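Local coordinates for protein glycerol-3-phosphate dehydrogenase [NAD(+)] (Dunaliella salina, PDB 6IUY) that combines a haloacid dehalogenase-type phosphatase domain with an NAD-dependent dehydrogenase, converting dihydroxyacetone phosphate directly to glycerol, probably with glycerol 3-phosphate as the intermediate, at residues A[45-50]-A[107-112]; A[187-192]-A[219-224]; A[260-265]-A[347-352]. One frame throughout, in Å; residues are numbered along the deposited sequence.

Interaction 1: A[45-50]-A[107-112]; sequences TVTTDA and HTRLVP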
loop_
_atom_site.group_PDB
_atom_site.type_symbol
_atom_site.label_atom_id
_atom_site.label_comp_id
_atom_site.label_asym_id
_atom_site.label_seq_id
_atom_site.Cartn_x
_atom_site.Cartn_y
_atom_site.Cartn_z
ATOM N N THR A 45 -34.575 10.212 -37.127
ATOM C CA THR A 45 -33.263 9.571 -37.184
ATOM C C THR A 45 -33.273 8.309 -36.324
ATOM O O THR A 45 -32.741 7.277 -36.724
ATOM C CB THR A 45 -32.130 10.503 -36.726
ATOM O OG1 THR A 45 -31.922 10.352 -35.318
ATOM C CG2 THR A 45 -32.453 11.943 -37.062
ATOM N N VAL A 46 -33.905 8.388 -35.157
ATOM C CA VAL A 46 -34.078 7.220 -34.293
ATOM C C VAL A 46 -35.478 6.634 -34.423
ATOM O O VAL A 46 -35.663 5.415 -34.376
ATOM C CB VAL A 46 -33.806 7.570 -32.812
ATOM C CG1 VAL A 46 -34.418 6.536 -31.886
ATOM C CG2 VAL A 46 -32.308 7.703 -32.568
ATOM N N THR A 47 -36.467 7.505 -34.576
ATOM C CA THR A 47 -37.839 7.057 -34.772
ATOM C C THR A 47 -38.231 7.107 -36.254
ATOM O O THR A 47 -37.817 8.013 -36.992
ATOM C CB THR A 47 -38.834 7.908 -33.948
ATOM O OG1 THR A 47 -38.380 8.001 -32.594
ATOM C CG2 THR A 47 -40.229 7.299 -33.983
ATOM N N THR A 48 -39.025 6.126 -36.678
ATOM C CA THR A 48 -39.584 6.083 -38.030
ATOM C C THR A 48 -40.445 7.315 -38.296
ATOM O O THR A 48 -40.254 8.027 -39.282
ATOM C CB THR A 48 -40.448 4.821 -38.242
ATOM O OG1 THR A 48 -41.486 4.784 -37.253
ATOM C CG2 THR A 48 -39.610 3.557 -38.123
ATOM N N ASP A 49 -41.391 7.554 -37.392
ATOM C CA ASP A 49 -42.340 8.653 -37.506
ATOM C C ASP A 49 -41.971 9.805 -36.584
ATOM O O ASP A 49 -41.488 9.588 -35.473
ATOM C CB ASP A 49 -43.759 8.175 -37.170
ATOM C CG ASP A 49 -44.208 7.002 -38.025
ATOM O OD1 ASP A 49 -43.941 7.020 -39.246
ATOM O OD2 ASP A 49 -44.833 6.064 -37.475
ATOM N N ALA A 50 -42.209 11.032 -37.038
ATOM C CA ALA A 50 -42.110 12.190 -36.156
ATOM C C ALA A 50 -43.154 12.057 -35.049
ATOM O O ALA A 50 -44.231 11.498 -35.268
ATOM C CB ALA A 50 -42.304 13.478 -36.932
ATOM N N HIS A 107 -41.054 0.964 -28.893
ATOM C CA HIS A 107 -40.202 -0.118 -29.387
ATOM C C HIS A 107 -40.640 -0.452 -30.810
ATOM O O HIS A 107 -39.980 -1.188 -31.544
ATOM C CB HIS A 107 -40.274 -1.359 -28.475
ATOM C CG HIS A 107 -41.458 -2.251 -28.725
ATOM N ND1 HIS A 107 -42.496 -2.377 -27.825
ATOM C CD2 HIS A 107 -41.750 -3.085 -29.755
ATOM C CE1 HIS A 107 -43.387 -3.235 -28.298
ATOM N NE2 HIS A 107 -42.960 -3.675 -29.467
ATOM N N THR A 108 -41.786 0.103 -31.174
ATOM C CA THR A 108 -42.378 -0.094 -32.481
ATOM C C THR A 108 -41.965 1.057 -33.378
ATOM O O THR A 108 -42.180 1.040 -34.594
ATOM C CB THR A 108 -43.909 -0.164 -32.372
ATOM O OG1 THR A 108 -44.388 1.008 -31.697
ATOM C CG2 THR A 108 -44.320 -1.388 -31.571
ATOM N N ARG A 109 -41.342 2.045 -32.749
ATOM C CA ARG A 109 -41.129 3.348 -33.355
ATOM C C ARG A 109 -39.744 3.527 -33.947
ATOM O O ARG A 109 -39.446 4.569 -34.528
ATOM C CB ARG A 109 -41.367 4.447 -32.317
ATOM C CG ARG A 109 -42.722 4.405 -31.643
ATOM C CD ARG A 109 -42.946 5.703 -30.901
ATOM N NE ARG A 109 -42.506 6.831 -31.718
ATOM C CZ ARG A 109 -42.410 8.085 -31.291
ATOM N NH1 ARG A 109 -42.722 8.389 -30.035
ATOM N NH2 ARG A 109 -41.992 9.037 -32.121
ATOM N N LEU A 110 -38.898 2.516 -33.805
ATOM C CA LEU A 110 -37.483 2.712 -34.064
ATOM C C LEU A 110 -37.068 2.254 -35.453
ATOM O O LEU A 110 -37.446 1.176 -35.903
ATOM C CB LEU A 110 -36.659 1.994 -32.998
ATOM C CG LEU A 110 -37.001 2.436 -31.577
ATOM C CD1 LEU A 110 -38.272 1.734 -31.096
ATOM C CD2 LEU A 110 -35.846 2.152 -30.640
ATOM N N VAL A 111 -36.284 3.089 -36.124
ATOM C CA VAL A 111 -35.778 2.755 -37.443
ATOM C C VAL A 111 -34.928 1.487 -37.364
ATOM O O VAL A 111 -34.165 1.298 -36.408
ATOM C CB VAL A 111 -34.966 3.918 -38.032
ATOM C CG1 VAL A 111 -35.703 5.232 -37.804
ATOM C CG2 VAL A 111 -33.620 3.993 -37.387
ATOM N N PRO A 112 -35.084 0.585 -38.345
ATOM C CA PRO A 112 -34.320 -0.662 -38.260
ATOM C C PRO A 112 -32.813 -0.408 -38.240
ATOM O O PRO A 112 -32.324 0.528 -38.877
ATOM C CB PRO A 112 -34.751 -1.442 -39.521
ATOM C CG PRO A 112 -35.490 -0.464 -40.374
ATOM C CD PRO A 112 -36.058 0.568 -39.450
#

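Interaction 2: A[187-192]-A[219-224]; sequences RAIERI and DGADAF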
loop_
_atom_site.group_PDB
_atom_site.type_symbol
_atom_site.label_atom_id
_atom_site.label_comp_id
_atom_site.label_asym_id
_atom_site.label_seq_id
_atom_site.Cartn_x
_atom_site.Cartn_y
_atom_site.Cartn_z
ATOM N N ARG A 187 -25.708 24.113 -28.406
ATOM C CA ARG A 187 -25.520 24.475 -26.996
ATOM C C ARG A 187 -25.518 23.238 -26.093
ATOM O O ARG A 187 -24.702 23.137 -25.177
ATOM C CB ARG A 187 -26.594 25.476 -26.541
ATOM C CG ARG A 187 -26.332 26.894 -27.050
ATOM C CD ARG A 187 -27.380 27.926 -26.610
ATOM N NE ARG A 187 -27.106 29.237 -27.210
ATOM C CZ ARG A 187 -27.684 30.383 -26.848
ATOM N NH1 ARG A 187 -28.585 30.403 -25.869
ATOM N NH2 ARG A 187 -27.355 31.516 -27.464
ATOM N N ALA A 188 -26.422 22.303 -26.360
ATOM C CA ALA A 188 -26.434 21.031 -25.647
ATOM C C ALA A 188 -25.126 20.270 -25.847
ATOM O O ALA A 188 -24.675 19.573 -24.947
ATOM C CB ALA A 188 -27.602 20.175 -26.094
ATOM N N ILE A 189 -24.522 20.385 -27.027
ATOM C CA ILE A 189 -23.248 19.714 -27.263
ATOM C C ILE A 189 -22.141 20.432 -26.496
ATOM O O ILE A 189 -21.229 19.789 -25.980
ATOM C CB ILE A 189 -22.911 19.627 -28.763
ATOM C CG1 ILE A 189 -23.575 18.386 -29.360
ATOM C CG2 ILE A 189 -21.417 19.524 -28.981
ATOM C CD1 ILE A 189 -23.163 18.095 -30.768
ATOM N N GLU A 190 -22.247 21.753 -26.383
ATOM C CA GLU A 190 -21.280 22.541 -25.617
ATOM C C GLU A 190 -21.285 22.207 -24.129
ATOM O O GLU A 190 -20.251 22.272 -23.462
ATOM C CB GLU A 190 -21.554 24.031 -25.792
ATOM C CG GLU A 190 -20.826 24.669 -26.960
ATOM C CD GLU A 190 -21.342 26.069 -27.273
ATOM O OE1 GLU A 190 -22.346 26.487 -26.655
ATOM O OE2 GLU A 190 -20.748 26.748 -28.139
ATOM N N ARG A 191 -22.457 21.865 -23.609
ATOM C CA ARG A 191 -22.597 21.531 -22.199
ATOM C C ARG A 191 -22.014 20.152 -21.929
ATOM O O ARG A 191 -21.356 19.931 -20.908
ATOM C CB ARG A 191 -24.059 21.584 -21.786
ATOM C CG ARG A 191 -24.663 22.964 -21.909
ATOM C CD ARG A 191 -25.471 23.286 -20.674
ATOM N NE ARG A 191 -26.807 22.719 -20.740
ATOM C CZ ARG A 191 -27.416 22.138 -19.713
ATOM N NH1 ARG A 191 -26.791 22.029 -18.542
ATOM N NH2 ARG A 191 -28.647 21.653 -19.863
ATOM N N ILE A 192 -22.266 19.234 -22.862
ATOM C CA ILE A 192 -21.689 17.890 -22.840
ATOM C C ILE A 192 -20.162 17.947 -22.835
ATOM O O ILE A 192 -19.510 17.220 -22.086
ATOM C CB ILE A 192 -22.185 17.054 -24.051
ATOM C CG1 ILE A 192 -23.618 16.562 -23.816
ATOM C CG2 ILE A 192 -21.273 15.880 -24.313
ATOM C CD1 ILE A 192 -24.258 15.950 -25.044
ATOM N N ASP A 219 -17.387 24.932 -30.400
ATOM C CA ASP A 219 -17.328 23.844 -29.433
ATOM C C ASP A 219 -18.488 22.879 -29.655
ATOM O O ASP A 219 -18.807 22.060 -28.787
ATOM C CB ASP A 219 -17.336 24.385 -27.992
ATOM C CG ASP A 219 -16.166 25.334 -27.705
ATOM O OD1 ASP A 219 -15.173 25.344 -28.473
ATOM O OD2 ASP A 219 -16.237 26.072 -26.701
ATOM N N GLY A 220 -19.117 22.978 -30.823
ATOM C CA GLY A 220 -20.196 22.069 -31.191
ATOM C C GLY A 220 -19.693 20.706 -31.651
ATOM O O GLY A 220 -18.561 20.318 -31.350
ATOM N N ALA A 221 -20.528 19.970 -32.377
ATOM C CA ALA A 221 -20.130 18.651 -32.864
ATOM C C ALA A 221 -18.925 18.760 -33.800
ATOM O O ALA A 221 -18.738 19.778 -34.477
ATOM C CB ALA A 221 -21.292 17.962 -33.572
ATOM N N ASP A 222 -18.108 17.708 -33.829
ATOM C CA ASP A 222 -16.910 17.703 -34.656
ATOM C C ASP A 222 -17.261 17.205 -36.040
ATOM O O ASP A 222 -16.551 17.467 -37.005
ATOM C CB ASP A 222 -15.815 16.854 -34.017
ATOM C CG ASP A 222 -15.307 17.460 -32.719
ATOM O OD1 ASP A 222 -14.627 18.505 -32.788
ATOM O OD2 ASP A 222 -15.600 16.913 -31.632
ATOM N N ALA A 223 -18.390 16.515 -36.139
ATOM C CA ALA A 223 -18.879 16.081 -37.432
ATOM C C ALA A 223 -20.383 15.828 -37.394
ATOM O O ALA A 223 -20.932 15.384 -36.387
ATOM C CB ALA A 223 -18.136 14.832 -37.884
ATOM N N PHE A 224 -21.045 16.137 -38.503
ATOM C CA PHE A 224 -22.462 15.866 -38.649
ATOM C C PHE A 224 -22.646 14.794 -39.708
ATOM O O PHE A 224 -22.184 14.936 -40.833
ATOM C CB PHE A 224 -23.226 17.151 -39.003
ATOM C CG PHE A 224 -24.628 16.926 -39.485
ATOM C CD1 PHE A 224 -25.478 16.062 -38.822
ATOM C CD2 PHE A 224 -25.105 17.600 -40.597
ATOM C CE1 PHE A 224 -26.783 15.858 -39.275
ATOM C CE2 PHE A 224 -26.405 17.404 -41.051
ATOM C CZ PHE A 224 -27.243 16.536 -40.393
#

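Interaction 3: A[260-265]-A[347-352]; sequences TMVGSG and LIFCAP. With NAD (nicotinamide-adenine-dinucleotide), chain C.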
loop_
_atom_site.group_PDB
_atom_site.type_symbol
_atom_site.label_atom_id
_atom_site.label_comp_id
_atom_site.label_asym_id
_atom_site.label_seq_id
_atom_site.Cartn_x
_atom_site.Cartn_y
_atom_site.Cartn_z
ATOM N N THR A 260 -3.253 -9.124 -31.681
ATOM C CA THR A 260 -2.105 -10.003 -31.780
ATOM C C THR A 260 -1.321 -10.049 -30.462
ATOM O O THR A 260 -0.869 -9.013 -29.963
ATOM C CB THR A 260 -1.184 -9.560 -32.924
ATOM O OG1 THR A 260 -1.871 -9.780 -34.156
ATOM C CG2 THR A 260 0.121 -10.353 -32.920
ATOM N N MET A 261 -1.160 -11.260 -29.926
ATOM C CA MET A 261 -0.286 -11.528 -28.792
ATOM C C MET A 261 1.134 -11.752 -29.299
ATOM O O MET A 261 1.364 -12.645 -30.120
ATOM C CB MET A 261 -0.789 -12.753 -28.013
ATOM C CG MET A 261 0.170 -13.280 -26.920
ATOM S SD MET A 261 0.348 -12.135 -25.527
ATOM C CE MET A 261 1.904 -11.405 -25.945
ATOM N N VAL A 262 2.075 -10.921 -28.854
ATOM C CA VAL A 262 3.478 -11.098 -29.197
ATOM C C VAL A 262 4.188 -11.818 -28.033
ATOM O O VAL A 262 4.654 -11.178 -27.078
ATOM C CB VAL A 262 4.182 -9.751 -29.467
ATOM C CG1 VAL A 262 5.665 -9.965 -29.773
ATOM C CG2 VAL A 262 3.494 -9.003 -30.599
ATOM N N GLY A 263 4.220 -13.148 -28.100
ATOM C CA GLY A 263 4.899 -13.966 -27.109
ATOM C C GLY A 263 4.041 -15.186 -26.949
ATOM O O GLY A 263 2.872 -15.134 -27.294
ATOM N N SER A 264 4.598 -16.289 -26.466
ATOM C CA SER A 264 3.804 -17.507 -26.339
ATOM C C SER A 264 4.241 -18.370 -25.149
ATOM O O SER A 264 4.089 -19.594 -25.167
ATOM C CB SER A 264 3.884 -18.331 -27.632
ATOM O OG SER A 264 5.232 -18.646 -27.948
ATOM N N GLY A 265 4.744 -17.737 -24.098
ATOM C CA GLY A 265 5.180 -18.497 -22.946
ATOM C C GLY A 265 4.014 -18.810 -22.040
ATOM O O GLY A 265 2.844 -18.725 -22.435
ATOM N N LEU A 347 -1.973 -4.570 -30.047
ATOM C CA LEU A 347 -0.795 -5.397 -29.785
ATOM C C LEU A 347 -0.572 -5.646 -28.296
ATOM O O LEU A 347 -0.436 -4.697 -27.532
ATOM C CB LEU A 347 0.472 -4.735 -30.347
ATOM C CG LEU A 347 0.765 -4.712 -31.843
ATOM C CD1 LEU A 347 2.108 -4.017 -32.086
ATOM C CD2 LEU A 347 0.804 -6.138 -32.368
ATOM N N ILE A 348 -0.493 -6.917 -27.907
ATOM C CA ILE A 348 -0.124 -7.309 -26.562
ATOM C C ILE A 348 1.327 -7.791 -26.567
ATOM O O ILE A 348 1.686 -8.732 -27.266
ATOM C CB ILE A 348 -1.073 -8.407 -26.024
ATOM C CG1 ILE A 348 -2.510 -7.919 -26.082
ATOM C CG2 ILE A 348 -0.745 -8.770 -24.584
ATOM C CD1 ILE A 348 -3.536 -9.005 -25.945
ATOM N N PHE A 349 2.182 -7.118 -25.809
ATOM C CA PHE A 349 3.556 -7.559 -25.700
ATOM C C PHE A 349 3.725 -8.378 -24.407
ATOM O O PHE A 349 3.509 -7.858 -23.312
ATOM C CB PHE A 349 4.509 -6.365 -25.750
ATOM C CG PHE A 349 4.607 -5.730 -27.118
ATOM C CD1 PHE A 349 5.461 -6.254 -28.084
ATOM C CD2 PHE A 349 3.841 -4.617 -27.445
ATOM C CE1 PHE A 349 5.546 -5.684 -29.366
ATOM C CE2 PHE A 349 3.930 -4.034 -28.722
ATOM C CZ PHE A 349 4.785 -4.579 -29.680
ATOM N N CYS A 350 4.086 -9.660 -24.550
ATOM C CA CYS A 350 4.270 -10.579 -23.421
ATOM C C CYS A 350 5.362 -11.612 -23.702
ATOM O O CYS A 350 5.083 -12.779 -23.919
ATOM C CB CYS A 350 2.966 -11.291 -23.079
ATOM S SG CYS A 350 2.995 -12.115 -21.452
ATOM N N ALA A 351 6.616 -11.176 -23.708
ATOM C CA ALA A 351 7.729 -12.086 -23.946
ATOM C C ALA A 351 8.761 -11.825 -22.873
ATOM O O ALA A 351 8.825 -10.706 -22.393
ATOM C CB ALA A 351 8.323 -11.865 -25.346
ATOM N N PRO A 352 9.567 -12.841 -22.498
ATOM C CA PRO A 352 10.627 -12.625 -21.498
ATOM C C PRO A 352 11.433 -11.397 -21.852
ATOM O O PRO A 352 11.791 -11.222 -23.026
ATOM C CB PRO A 352 11.478 -13.893 -21.592
ATOM C CG PRO A 352 10.527 -14.935 -22.048
ATOM C CD PRO A 352 9.589 -14.219 -23.021
HETATM P PA NAD C . 8.204 -17.949 -20.251
HETATM O O1A NAD C . 7.243 -19.065 -20.210
HETATM O O2A NAD C . 8.897 -17.669 -18.924
HETATM O O5B NAD C . 9.382 -18.243 -21.336
HETATM C C5B NAD C . 9.148 -19.141 -22.432
HETATM C C4B NAD C . 9.200 -18.359 -23.769
HETATM O O4B NAD C . 10.416 -17.939 -23.988
HETATM C C3B NAD C . 8.905 -19.316 -24.928
HETATM O O3B NAD C . 7.659 -19.163 -25.429
HETATM C C2B NAD C . 9.955 -18.952 -25.996
HETATM O O2B NAD C . 9.265 -18.838 -27.318
HETATM C C1B NAD C . 10.441 -17.831 -25.586
HETATM N N9A NAD C . 11.751 -17.687 -26.062
HETATM C C8A NAD C . 12.826 -18.479 -25.841
HETATM N N7A NAD C . 13.869 -17.938 -26.509
HETATM C C5A NAD C . 13.440 -16.826 -27.163
HETATM C C6A NAD C . 14.075 -15.920 -27.994
HETATM N N6A NAD C . 15.439 -15.949 -28.397
HETATM N N1A NAD C . 13.396 -14.881 -28.497
HETATM C C2A NAD C . 12.075 -14.733 -28.194
HETATM N N3A NAD C . 11.446 -15.622 -27.393
HETATM C C4A NAD C . 12.134 -16.666 -26.879
HETATM O O3 NAD C . 7.405 -16.638 -20.723
HETATM P PN NAD C . 6.134 -15.967 -20.012
HETATM O O1N NAD C . 5.617 -16.838 -18.882
HETATM O O2N NAD C . 5.024 -15.729 -21.010
HETATM O O5D NAD C . 6.634 -14.620 -19.359
HETATM C C5D NAD C . 7.010 -13.512 -20.155
HETATM C C4D NAD C . 6.811 -12.251 -19.303
HETATM O O4D NAD C . 5.711 -12.353 -18.580
HETATM C C3D NAD C . 7.956 -12.145 -18.316
HETATM O O3D NAD C . 8.427 -10.886 -18.332
HETATM C C2D NAD C . 7.329 -12.476 -16.933
HETATM O O2D NAD C . 8.150 -11.794 -15.898
HETATM C C1D NAD C . 6.107 -12.035 -17.039
HETATM N N1N NAD C . 5.133 -12.684 -16.185
HETATM C C2N NAD C . 5.103 -14.050 -16.000
HETATM C C3N NAD C . 4.142 -14.627 -15.171
HETATM C C7N NAD C . 4.160 -16.158 -14.970
HETATM O O7N NAD C . 3.538 -16.665 -14.057
HETATM N N7N NAD C . 4.914 -16.965 -15.896
HETATM C C4N NAD C . 3.204 -13.850 -14.526
HETATM C C5N NAD C . 3.208 -12.482 -14.730
HETATM C C6N NAD C . 4.170 -11.916 -15.568
HETATM O O HOH W 1 6.151 -15.170 -23.345
#

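Interaction 1: A[45-50]-A[107-112]
R109 presents the edge of its guanidinium to the 45-50 loop: D49 O lies there, near the plane of the group, and takes a weak hydrogen bond from NH2 at 3.4 Å. S51 OG, just beyond the loop, is the stronger partner of NH2. The methyl CG2 of T47 lies obliquely to the same group, its exact place doubtful. A bend at chi3 of R109 (43°) turns the guanidinium toward its partners. Two polar atoms buried here, R109 NE and T47 OG1, have no hydrogen-bonding partner in the model.

The backbones themselves meet in a single bridge, T47 with L110. V111 N donates to V46 O at 3.0 Å, and the same oxygen receives a CA-H contact from L110 CA at 3.3 Å. T48 N also bonds to R109 O, whose modelled position is less certain. The two methyls of V111 touch the backbone of the other loop, CG1 lying 3.5 Å from T47 C and CG2 3.5 Å from T45 O.

T45 probably closes the DxDx(T/V)-type motif of the haloacid dehalogenase fold, which begins with the magnesium ligands D41 and D43, and it touches D206, a third ligand of the ion. Helix 136-145 packs alongside, I142 touching V46 and T47 and M138 touching R109, while segment 107-112 leads into helix 114-123.

Interaction 2: A[187-192]-A[219-224]
I189 reaches from helix 184-195 toward the turn at D219-A221, its CB directed at that segment. At CB the side chain divides. The short branch, CG2, stands anti to the backbone N and rests on the peptide between G220 and A221, 3.4 Å from G220 C and 3.5 Å from A221 N. The long branch passes through CG1, anti to the carbonyl carbon (chi1 -86°), and runs on extended to CD1. This terminal methyl meets A221 CB at 3.4 Å, tighter than usual for two carbons, and also lies 3.6 Å from A221 N. Both branches thus converge on A221 N. With an alanine here, the G220-A221 peptide is likely to face a gap and the A221 methyl to lose its partner from the helix.

One residue further along, E190 crosses D219 at about a right angle, meeting it through aliphatic carbon: E190 CG is 3.7 Å from D219 CB. The carboxylates stay apart, with E190 OE2 4.8 Å from D219 OD2, a spacing that probably limits any repulsion between like charges; E190 OE2 is hydrogen-bonded to S217 OG. No hydrogen bond joins the two segments directly. R193, on the same helix, adds polar ties, hydrogen-bonding to D219 O and G220 O and forming a salt bridge with D222.

I189 also touches I131 of strand 127-131 and A213 of helix 208-215. The turn connects that helix to strand 223-227, so the packing joins a flanking helix to a helix-to-strand connection of the parallel sheet, an α/β arrangement characteristic of the Rossmann-like haloacid dehalogenase core.

Interaction 3: A[260-265]-A[347-352]
T260, M261 and V262 pair in parallel with L347, I348 and F349 within the sheet of the NAD-binding domain, on neighbouring strands whose directions differ by 20°. Three backbone bonds stitch them together: I348 N to T260 O at 3.0 Å, V262 N to I348 O at 2.7 Å, and C350 N to V262 O at 3.0 Å.

M261 and I348 share one face, where their side chains cross at about a right angle, M261 SD 3.7 Å from I348 CG2, beside V272 and V275 of helix 266-282. On the other face V262 and F349 lie side by side, with V262 CB 4.0 Å from F349 CD1, against helix 356-366.

Beyond V262 the chain enters the glycine-rich turn of a Rossmann fold, consistent with the GxGxxA pattern of G263, G265 and A268, and leads into helix 266-282. G263 adopts a backbone conformation that itself calls for glycine, and a CB there would also collide with C350 O; its CA instead makes a CA-H contact with that oxygen at 3.4 Å. G265 occupies the N-cap position of the helix, and a side chain on it would strike O3 of the NAD diphosphate. A water accepts from G265 N at 3.0 Å and is hydrogen-bonded to C350 O and NAD O2N. From the other segment, P352 packs its CG 3.6 Å from NAD O5B, while C350 SG lies near O4D of the nicotinamide ribose, beside W267 and A268.

Interactions 1 and 2 belong to the phosphatase half of the chain, interaction 3 to the dehydrogenase half. The first two have centres about 24 Å apart and nearest atoms about 7 Å apart, without touching; interaction 3 lies about 46 Å and 40 Å from them, centre to centre, on the opposite side of the chain's centre. Interaction 1 borders the magnesium site of D41, D43 and D206, with the side chain of T45 about 4 Å from the ion, whereas the side chain of I189 in interaction 2 is about 14 Å away. Interaction 3 serves the second site: it contacts NAD directly, and the C350 side chain lies about 9 Å from bound dihydroxyacetone phosphate.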